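Beta-lactamase (PDB 4EWF) probably hydrolyses the amide bond of beta-lactam rings, giving substituted beta-amino acids, as a member of the class-A beta-lactamase family. Local coordinates at residues I9-V14 / A262-T267; T27-T31 / H42-F48; T118-D123 / L144-M148. All coordinates share one frame. Numbering follows the deposited sequence.

In the fold
The three contacts illustrate how one two-domain fold uses different chemistry in different places. Contact 1 joins the two ends of the chain and encloses the other two contacts in sequence; it is partly buried, apolar, and bridged by a water. Contact 2, about 17 Å from it between centres, is the most buried, and relies on backbone pairing, extended by an asparagine side chain, at the edge of the five-stranded sheet. Helix 12-22 leads from contact 1 into strand 27-33 of contact 2. Contact 3 lies across the chain's centre from contact 1, about 36 Å away between centres, in the mostly helical part; there a helix holds a loop through an asparagine, a salt bridge and an apolar cluster.

Contact 1 of 3, residues I9-V14 / A262-T267; sequences IDWSGV and AALQAT
V14, in its t rotamer, lays CG2 over the last turns of helix 249-266, 3.9 Å from A262 CB and 4.1 Å from A263 CB. An extended I9 and D10, a turn at W11 and the start of helix 12-22 face a helical 262-266. The segments run in opposite senses: the CA atoms of V14 and A262 lie 5.1 Å apart, those of D10 and A266 5.9 Å. The short side chains of A262 and A266 let the other backbone come close: G13 O is 3.8 Å from A262 CB, and D10 O 3.4 Å from A266 CB. Here the N- and C-terminal helices pack side by side on one face of the five-stranded sheet, as in the alpha/beta domain of class-A beta-lactamases, with V14 and A263 both touching I32 of strand 27-33. D10, just ahead of the turn into helix 12-22, caps its start: OD1 accepts from S12 N at 2.9 Å and from S12 OG at 2.7 Å. No direct hydrogen bond crosses, but one water accepts from D10 N and donates to A266 O, both at 2.9 Å. I9 (m) puts CG2 4.0 Å from A266 CB. The W11 indole (chi1 m) swings back until CH2 is 4.1 Å from T267 CG2, while its NE1 bonds to E38.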
loop_
_atom_site.group_PDB
_atom_site.type_symbol
_atom_site.label_atom_id
_atom_site.label_comp_id
_atom_site.label_asym_id
_atom_site.label_seq_id
_atom_site.Cartn_x
_atom_site.Cartn_y
_atom_site.Cartn_z
ATOM N N ILE A 9 15.888 -6.566 -20.064
ATOM C CA ILE A 9 15.882 -5.483 -19.077
ATOM C C ILE A 9 17.206 -5.312 -18.332
ATOM O O ILE A 9 17.754 -6.266 -17.798
ATOM C CB ILE A 9 14.744 -5.666 -18.038
ATOM C CG1 ILE A 9 13.384 -5.682 -18.739
ATOM C CG2 ILE A 9 14.788 -4.557 -17.003
ATOM C CD1 ILE A 9 12.244 -6.102 -17.837
ATOM N N ASP A 10 17.703 -4.080 -18.303
ATOM C CA ASP A 10 18.880 -3.720 -17.517
ATOM C C ASP A 10 18.404 -3.162 -16.170
ATOM O O ASP A 10 17.867 -2.055 -16.121
ATOM C CB ASP A 10 19.687 -2.656 -18.292
ATOM C CG ASP A 10 20.996 -2.254 -17.599
ATOM O OD1 ASP A 10 21.182 -2.565 -16.413
ATOM O OD2 ASP A 10 21.843 -1.589 -18.246
ATOM N N TRP A 11 18.604 -3.916 -15.082
ATOM C CA TRP A 11 18.190 -3.484 -13.747
ATOM C C TRP A 11 19.265 -2.714 -12.976
ATOM O O TRP A 11 19.046 -2.351 -11.826
ATOM C CB TRP A 11 17.752 -4.675 -12.878
ATOM C CG TRP A 11 16.528 -5.391 -13.354
ATOM C CD1 TRP A 11 16.473 -6.612 -13.978
ATOM C CD2 TRP A 11 15.175 -4.935 -13.247
ATOM N NE1 TRP A 11 15.168 -6.938 -14.255
ATOM C CE2 TRP A 11 14.349 -5.928 -13.808
ATOM C CE3 TRP A 11 14.578 -3.781 -12.714
ATOM C CZ2 TRP A 11 12.955 -5.807 -13.864
ATOM C CZ3 TRP A 11 13.191 -3.658 -12.770
ATOM C CH2 TRP A 11 12.398 -4.671 -13.342
ATOM N N SER A 12 20.419 -2.479 -13.589
ATOM C CA SER A 12 21.526 -1.836 -12.876
ATOM C C SER A 12 21.163 -0.476 -12.273
ATOM O O SER A 12 21.675 -0.114 -11.217
ATOM C CB SER A 12 22.768 -1.706 -13.777
ATOM O OG SER A 12 22.539 -0.786 -14.825
ATOM N N GLY A 13 20.285 0.279 -12.933
ATOM C CA GLY A 13 19.867 1.572 -12.413
ATOM C C GLY A 13 18.999 1.421 -11.175
ATOM O O GLY A 13 19.128 2.170 -10.210
ATOM N N VAL A 14 18.110 0.434 -11.193
ATOM C CA VAL A 14 17.308 0.130 -10.021
ATOM C C VAL A 14 18.209 -0.323 -8.853
ATOM O O VAL A 14 18.059 0.138 -7.718
ATOM C CB VAL A 14 16.258 -0.956 -10.340
ATOM C CG1 VAL A 14 15.446 -1.305 -9.082
ATOM C CG2 VAL A 14 15.358 -0.494 -11.477
ATOM N N ALA A 262 13.687 4.672 -11.759
ATOM C CA ALA A 262 14.666 3.829 -12.416
ATOM C C ALA A 262 13.972 2.591 -12.977
ATOM O O ALA A 262 14.350 2.089 -14.016
ATOM C CB ALA A 262 15.767 3.421 -11.430
ATOM N N ALA A 263 12.956 2.100 -12.269
ATOM C CA ALA A 263 12.216 0.925 -12.733
ATOM C C ALA A 263 11.374 1.242 -13.973
ATOM O O ALA A 263 11.288 0.431 -14.908
ATOM C CB ALA A 263 11.341 0.355 -11.599
ATOM N N LEU A 264 10.781 2.436 -13.998
ATOM C CA LEU A 264 10.003 2.871 -15.156
ATOM C C LEU A 264 10.892 2.976 -16.400
ATOM O O LEU A 264 10.504 2.552 -17.495
ATOM C CB LEU A 264 9.297 4.207 -14.875
ATOM C CG LEU A 264 8.078 4.192 -13.928
ATOM C CD1 LEU A 264 7.739 5.611 -13.459
ATOM C CD2 LEU A 264 6.846 3.551 -14.580
ATOM N N GLN A 265 12.081 3.540 -16.226
ATOM C CA GLN A 265 13.056 3.604 -17.319
ATOM C C GLN A 265 13.523 2.210 -17.748
ATOM O O GLN A 265 13.599 1.908 -18.939
ATOM C CB GLN A 265 14.259 4.466 -16.912
ATOM C CG GLN A 265 13.923 5.954 -16.696
ATOM C CD GLN A 265 15.048 6.715 -16.005
ATOM O OE1 GLN A 265 16.042 6.125 -15.578
ATOM N NE2 GLN A 265 14.891 8.025 -15.885
ATOM N N ALA A 266 13.828 1.350 -16.774
ATOM C CA ALA A 266 14.372 0.022 -17.096
ATOM C C ALA A 266 13.401 -0.820 -17.945
ATOM O O ALA A 266 13.821 -1.560 -18.830
ATOM C CB ALA A 266 14.767 -0.737 -15.811
ATOM N N THR A 267 12.107 -0.688 -17.673
ATOM C CA THR A 267 11.091 -1.504 -18.331
ATOM C C THR A 267 10.539 -0.842 -19.588
ATOM O O THR A 267 9.687 -1.414 -20.268
ATOM C CB THR A 267 9.912 -1.801 -17.369
ATOM O OG1 THR A 267 9.330 -0.566 -16.937
ATOM C CG2 THR A 267 10.405 -2.544 -16.160
HETATM O O HOH W 1 16.582 -1.741 -19.604
#

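Contact 2 of 3, residues T27-T31 / H42-F48; sequences TVGAT and HNGDRRF
H42 ends an edge strand as the antiparallel, hydrogen-bonded partner of A30: A30 N to H42 O is 2.8 Å, H42 N to A30 O 2.9 Å, and the CA atoms are 5.2 Å apart. Its imidazole (chi1 t, chi2 87°) presents the CD2 edge to V28 O at 3.1 Å, while NE2 bonds to E22. N43 breaks the pairing with left-handed backbone angles (53/40), so its side chain replaces a main-chain donor, ND2 reaching V28 O at 2.9 Å. A type I turn follows from N43 to R46, with G44 CA 3.7 Å from T31 OG1, which is hydrogen-bonded to D165. R46, extended, lays one face of its guanidinium over T27 CG2, CZ being 3.6 Å from that methyl. F48 (m) folds back, CZ 3.3 Å from G29 N, filling the space a side chain at G29 would need. Strand 27-33 is thus flanked by this edge on one side and by strand 235-244 on the other, with helix 12-22 against V28 and H42 and helix 164-175 against T31 and F48.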
loop_
_atom_site.group_PDB
_atom_site.type_symbol
_atom_site.label_atom_id
_atom_site.label_comp_id
_atom_site.label_asym_id
_atom_site.label_seq_id
_atom_site.Cartn_x
_atom_site.Cartn_y
_atom_site.Cartn_z
ATOM N N THR A 27 17.795 0.059 5.453
ATOM C CA THR A 27 17.498 -1.127 4.651
ATOM C C THR A 27 16.344 -0.881 3.702
ATOM O O THR A 27 15.347 -0.265 4.079
ATOM C CB THR A 27 17.140 -2.334 5.572
ATOM O OG1 THR A 27 18.267 -2.635 6.396
ATOM C CG2 THR A 27 16.779 -3.585 4.745
ATOM N N VAL A 28 16.468 -1.398 2.479
ATOM C CA VAL A 28 15.382 -1.344 1.497
ATOM C C VAL A 28 14.926 -2.767 1.145
ATOM O O VAL A 28 15.743 -3.685 1.046
ATOM C CB VAL A 28 15.847 -0.610 0.201
ATOM C CG1 VAL A 28 14.806 -0.741 -0.932
ATOM C CG2 VAL A 28 16.138 0.867 0.504
ATOM N N GLY A 29 13.621 -2.953 0.994
ATOM C CA GLY A 29 13.081 -4.183 0.431
ATOM C C GLY A 29 12.256 -3.748 -0.766
ATOM O O GLY A 29 11.473 -2.798 -0.668
ATOM N N ALA A 30 12.440 -4.417 -1.901
ATOM C CA ALA A 30 11.747 -4.028 -3.127
ATOM C C ALA A 30 11.456 -5.241 -3.980
ATOM O O ALA A 30 12.334 -6.076 -4.225
ATOM C CB ALA A 30 12.584 -3.033 -3.922
ATOM N N THR A 31 10.216 -5.324 -4.440
ATOM C CA THR A 31 9.815 -6.306 -5.426
ATOM C C THR A 31 9.061 -5.538 -6.500
ATOM O O THR A 31 8.065 -4.888 -6.223
ATOM C CB THR A 31 8.921 -7.406 -4.794
ATOM O OG1 THR A 31 9.687 -8.135 -3.830
ATOM C CG2 THR A 31 8.420 -8.376 -5.856
ATOM N N HIS A 42 14.925 -7.285 -4.284
ATOM C CA HIS A 42 16.000 -6.986 -3.356
ATOM C C HIS A 42 15.406 -7.106 -1.959
ATOM O O HIS A 42 14.479 -6.354 -1.607
ATOM C CB HIS A 42 16.522 -5.564 -3.584
ATOM C CG HIS A 42 17.550 -5.135 -2.587
ATOM N ND1 HIS A 42 18.893 -5.403 -2.743
ATOM C CD2 HIS A 42 17.428 -4.462 -1.417
ATOM C CE1 HIS A 42 19.556 -4.908 -1.712
ATOM N NE2 HIS A 42 18.691 -4.339 -0.891
ATOM N N ASN A 43 15.912 -8.056 -1.174
ATOM C CA ASN A 43 15.338 -8.337 0.156
ATOM C C ASN A 43 13.844 -8.592 0.022
ATOM O O ASN A 43 13.033 -8.133 0.839
ATOM C CB ASN A 43 15.569 -7.162 1.111
ATOM C CG ASN A 43 16.995 -7.073 1.597
ATOM O OD1 ASN A 43 17.676 -8.082 1.714
ATOM N ND2 ASN A 43 17.453 -5.856 1.897
ATOM N N GLY A 44 13.481 -9.301 -1.041
ATOM C CA GLY A 44 12.088 -9.478 -1.393
ATOM C C GLY A 44 11.307 -10.230 -0.349
ATOM O O GLY A 44 10.097 -10.007 -0.216
ATOM N N ASP A 45 11.991 -11.120 0.380
ATOM C CA ASP A 45 11.334 -11.948 1.395
ATOM C C ASP A 45 11.686 -11.523 2.824
ATOM O O ASP A 45 11.427 -12.257 3.792
ATOM C CB ASP A 45 11.645 -13.436 1.182
ATOM C CG ASP A 45 13.118 -13.766 1.362
ATOM O OD1 ASP A 45 13.941 -12.846 1.553
ATOM O OD2 ASP A 45 13.449 -14.970 1.301
ATOM N N ARG A 46 12.300 -10.351 2.954
ATOM C CA ARG A 46 12.699 -9.837 4.275
ATOM C C ARG A 46 11.481 -9.208 4.958
ATOM O O ARG A 46 10.646 -8.611 4.295
ATOM C CB ARG A 46 13.819 -8.790 4.131
ATOM C CG ARG A 46 14.242 -8.152 5.465
ATOM C CD ARG A 46 15.598 -7.434 5.366
ATOM N NE ARG A 46 15.917 -6.704 6.594
ATOM C CZ ARG A 46 17.147 -6.385 6.995
ATOM N NH1 ARG A 46 17.323 -5.691 8.115
ATOM N NH2 ARG A 46 18.202 -6.744 6.275
ATOM N N ARG A 47 11.375 -9.360 6.275
ATOM C CA ARG A 47 10.234 -8.845 7.025
ATOM C C ARG A 47 10.425 -7.383 7.447
ATOM O O ARG A 47 11.419 -7.049 8.088
ATOM C CB ARG A 47 9.999 -9.713 8.265
ATOM C CG ARG A 47 9.741 -11.183 7.946
ATOM C CD ARG A 47 9.940 -12.086 9.183
ATOM N NE ARG A 47 9.709 -13.496 8.876
ATOM C CZ ARG A 47 10.660 -14.425 8.797
ATOM N NH1 ARG A 47 11.946 -14.117 9.022
ATOM N NH2 ARG A 47 10.323 -15.681 8.514
ATOM N N PHE A 48 9.470 -6.528 7.073
ATOM C CA PHE A 48 9.453 -5.108 7.439
ATOM C C PHE A 48 8.143 -4.805 8.191
ATOM O O PHE A 48 7.155 -5.520 8.023
ATOM C CB PHE A 48 9.443 -4.247 6.165
ATOM C CG PHE A 48 10.703 -4.362 5.343
ATOM C CD1 PHE A 48 11.706 -3.412 5.462
ATOM C CD2 PHE A 48 10.887 -5.430 4.478
ATOM C CE1 PHE A 48 12.884 -3.507 4.713
ATOM C CE2 PHE A 48 12.069 -5.547 3.718
ATOM C CZ PHE A 48 13.064 -4.580 3.843
#

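Contact 3 of 3, residues T118-D123 / L144-M148; sequences TNLLID and LSRKM
Hydrogen bonding dominates the middle of this contact, where a helical 118-123 meets the irregular, largely extended 144-148. N119, with chi1 m and chi2 near -10°, turns its carboxamide toward the loop and treats it much as a neighbouring strand would: OD1 accepts from the backbone N of M148 at 2.8 Å, and ND2 donates to M148 O at 3.1 Å. One side chain therefore satisfies both polar backbone groups of a single residue, and it brings the CA atoms of N119 and K147 to 5.9 Å.

The ionic component lies one helical turn further on. K147 (chi1 m, then t throughout) reaches obliquely across the helix, past N119, until NZ forms a salt bridge with D123 OD1 at 2.8 Å; on the way, K147 CB lies 3.4 Å from N119 OD1.

Apolar contacts occupy the inner side. I122 (m, t) points toward the loop, its CD1 3.9 Å from L144 CD2 and 4.2 Å from K147 CG. T118 CG2 is 3.4 Å from CG of M148, a selenomethionine in the m, m rotamer. Both I122 and L144 also touch L127 of the next helix, while T118 OG1 bonds back to D114 O.

T118 and M148 both touch K55 on helix 55-67. S52 and K55 form an SxxK pattern like that of the serine beta-lactamases, with S113 just before helix 115-125 as a candidate second hydroxyl. The contact thus ties helix 115-125 to a loop of the helical domain next to the probable active site of a class-A beta-lactamase.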
loop_
_atom_site.group_PDB
_atom_site.type_symbol
_atom_site.label_atom_id
_atom_site.label_comp_id
_atom_site.label_asym_id
_atom_site.label_seq_id
_atom_site.Cartn_x
_atom_site.Cartn_y
_atom_site.Cartn_z
ATOM N N THR A 118 -9.882 3.150 9.659
ATOM C CA THR A 118 -9.260 1.833 9.575
ATOM C C THR A 118 -9.743 0.927 10.700
ATOM O O THR A 118 -10.175 -0.202 10.443
ATOM C CB THR A 118 -7.729 1.930 9.625
ATOM O OG1 THR A 118 -7.269 2.681 8.495
ATOM C CG2 THR A 118 -7.102 0.537 9.583
ATOM N N ASN A 119 -9.660 1.416 11.939
ATOM C CA ASN A 119 -10.088 0.638 13.095
ATOM C C ASN A 119 -11.587 0.323 13.115
ATOM O O ASN A 119 -12.003 -0.713 13.637
ATOM C CB ASN A 119 -9.641 1.295 14.408
ATOM C CG ASN A 119 -8.121 1.308 14.561
ATOM O OD1 ASN A 119 -7.411 0.665 13.789
ATOM N ND2 ASN A 119 -7.620 2.040 15.556
ATOM N N LEU A 120 -12.387 1.215 12.543
ATOM C CA LEU A 120 -13.814 0.964 12.364
ATOM C C LEU A 120 -14.070 -0.196 11.377
ATOM O O LEU A 120 -14.927 -1.050 11.624
ATOM C CB LEU A 120 -14.525 2.241 11.908
ATOM C CG LEU A 120 -14.734 3.321 12.985
ATOM C CD1 LEU A 120 -15.240 4.623 12.347
ATOM C CD2 LEU A 120 -15.714 2.840 14.071
ATOM N N LEU A 121 -13.330 -0.217 10.266
ATOM C CA LEU A 121 -13.414 -1.311 9.294
ATOM C C LEU A 121 -12.917 -2.639 9.887
ATOM O O LEU A 121 -13.461 -3.701 9.602
ATOM C CB LEU A 121 -12.604 -0.968 8.040
ATOM C CG LEU A 121 -13.098 0.233 7.225
ATOM C CD1 LEU A 121 -12.150 0.514 6.060
ATOM C CD2 LEU A 121 -14.499 -0.019 6.716
ATOM N N ILE A 122 -11.858 -2.571 10.691
ATOM C CA ILE A 122 -11.359 -3.755 11.383
ATOM C C ILE A 122 -12.432 -4.307 12.320
ATOM O O ILE A 122 -12.642 -5.525 12.395
ATOM C CB ILE A 122 -10.069 -3.455 12.150
ATOM C CG1 ILE A 122 -8.947 -3.121 11.164
ATOM C CG2 ILE A 122 -9.674 -4.637 13.038
ATOM C CD1 ILE A 122 -7.619 -2.866 11.840
ATOM N N ASP A 123 -13.145 -3.422 13.007
ATOM C CA ASP A 123 -14.243 -3.874 13.872
ATOM C C ASP A 123 -15.380 -4.513 13.069
ATOM O O ASP A 123 -16.050 -5.433 13.538
ATOM C CB ASP A 123 -14.824 -2.715 14.681
ATOM C CG ASP A 123 -13.952 -2.329 15.871
ATOM O OD1 ASP A 123 -13.076 -3.136 16.270
ATOM O OD2 ASP A 123 -14.158 -1.217 16.412
ATOM N N LEU A 144 -2.287 -9.032 9.729
ATOM C CA LEU A 144 -2.862 -7.928 10.482
ATOM C C LEU A 144 -3.237 -8.464 11.862
ATOM O O LEU A 144 -4.101 -9.330 11.988
ATOM C CB LEU A 144 -4.108 -7.376 9.778
ATOM C CG LEU A 144 -4.855 -6.319 10.597
ATOM C CD1 LEU A 144 -3.990 -5.085 10.723
ATOM C CD2 LEU A 144 -6.186 -5.971 9.953
ATOM N N SER A 145 -2.567 -7.972 12.898
ATOM C CA SER A 145 -2.788 -8.475 14.246
ATOM C C SER A 145 -2.965 -7.324 15.227
ATOM O O SER A 145 -3.279 -7.539 16.388
ATOM C CB SER A 145 -1.622 -9.377 14.679
ATOM O OG SER A 145 -1.537 -10.529 13.839
ATOM N N ARG A 146 -2.786 -6.095 14.742
ATOM C CA ARG A 146 -2.757 -4.905 15.603
ATOM C C ARG A 146 -3.504 -3.725 14.958
ATOM O O ARG A 146 -3.209 -3.357 13.812
ATOM C CB ARG A 146 -1.290 -4.537 15.880
ATOM C CG ARG A 146 -1.018 -3.231 16.630
ATOM C CD ARG A 146 0.499 -3.032 16.766
ATOM N NE ARG A 146 0.910 -1.642 16.977
ATOM C CZ ARG A 146 1.188 -1.123 18.165
ATOM N NH1 ARG A 146 1.090 -1.874 19.254
ATOM N NH2 ARG A 146 1.560 0.148 18.266
ATOM N N LYS A 147 -4.468 -3.141 15.678
ATOM C CA LYS A 147 -5.186 -1.965 15.184
ATOM C C LYS A 147 -4.209 -0.812 15.025
ATOM O O LYS A 147 -3.069 -0.874 15.509
ATOM C CB LYS A 147 -6.288 -1.546 16.171
ATOM C CG LYS A 147 -7.603 -2.320 16.037
ATOM C CD LYS A 147 -8.671 -1.721 16.948
ATOM C CE LYS A 147 -10.062 -2.278 16.676
ATOM N NZ LYS A 147 -11.030 -1.841 17.746
HETATM N N MSE A 148 -4.655 0.243 14.356
HETATM C CA MSE A 148 -3.789 1.385 14.106
HETATM C C MSE A 148 -3.644 2.223 15.368
HETATM O O MSE A 148 -4.640 2.538 16.021
HETATM C CB MSE A 148 -4.343 2.236 12.962
HETATM C CG MSE A 148 -4.541 1.465 11.694
HETATM SE SE MSE A 148 -2.890 0.667 10.986
HETATM C CE MSE A 148 -3.412 -1.191 11.136
#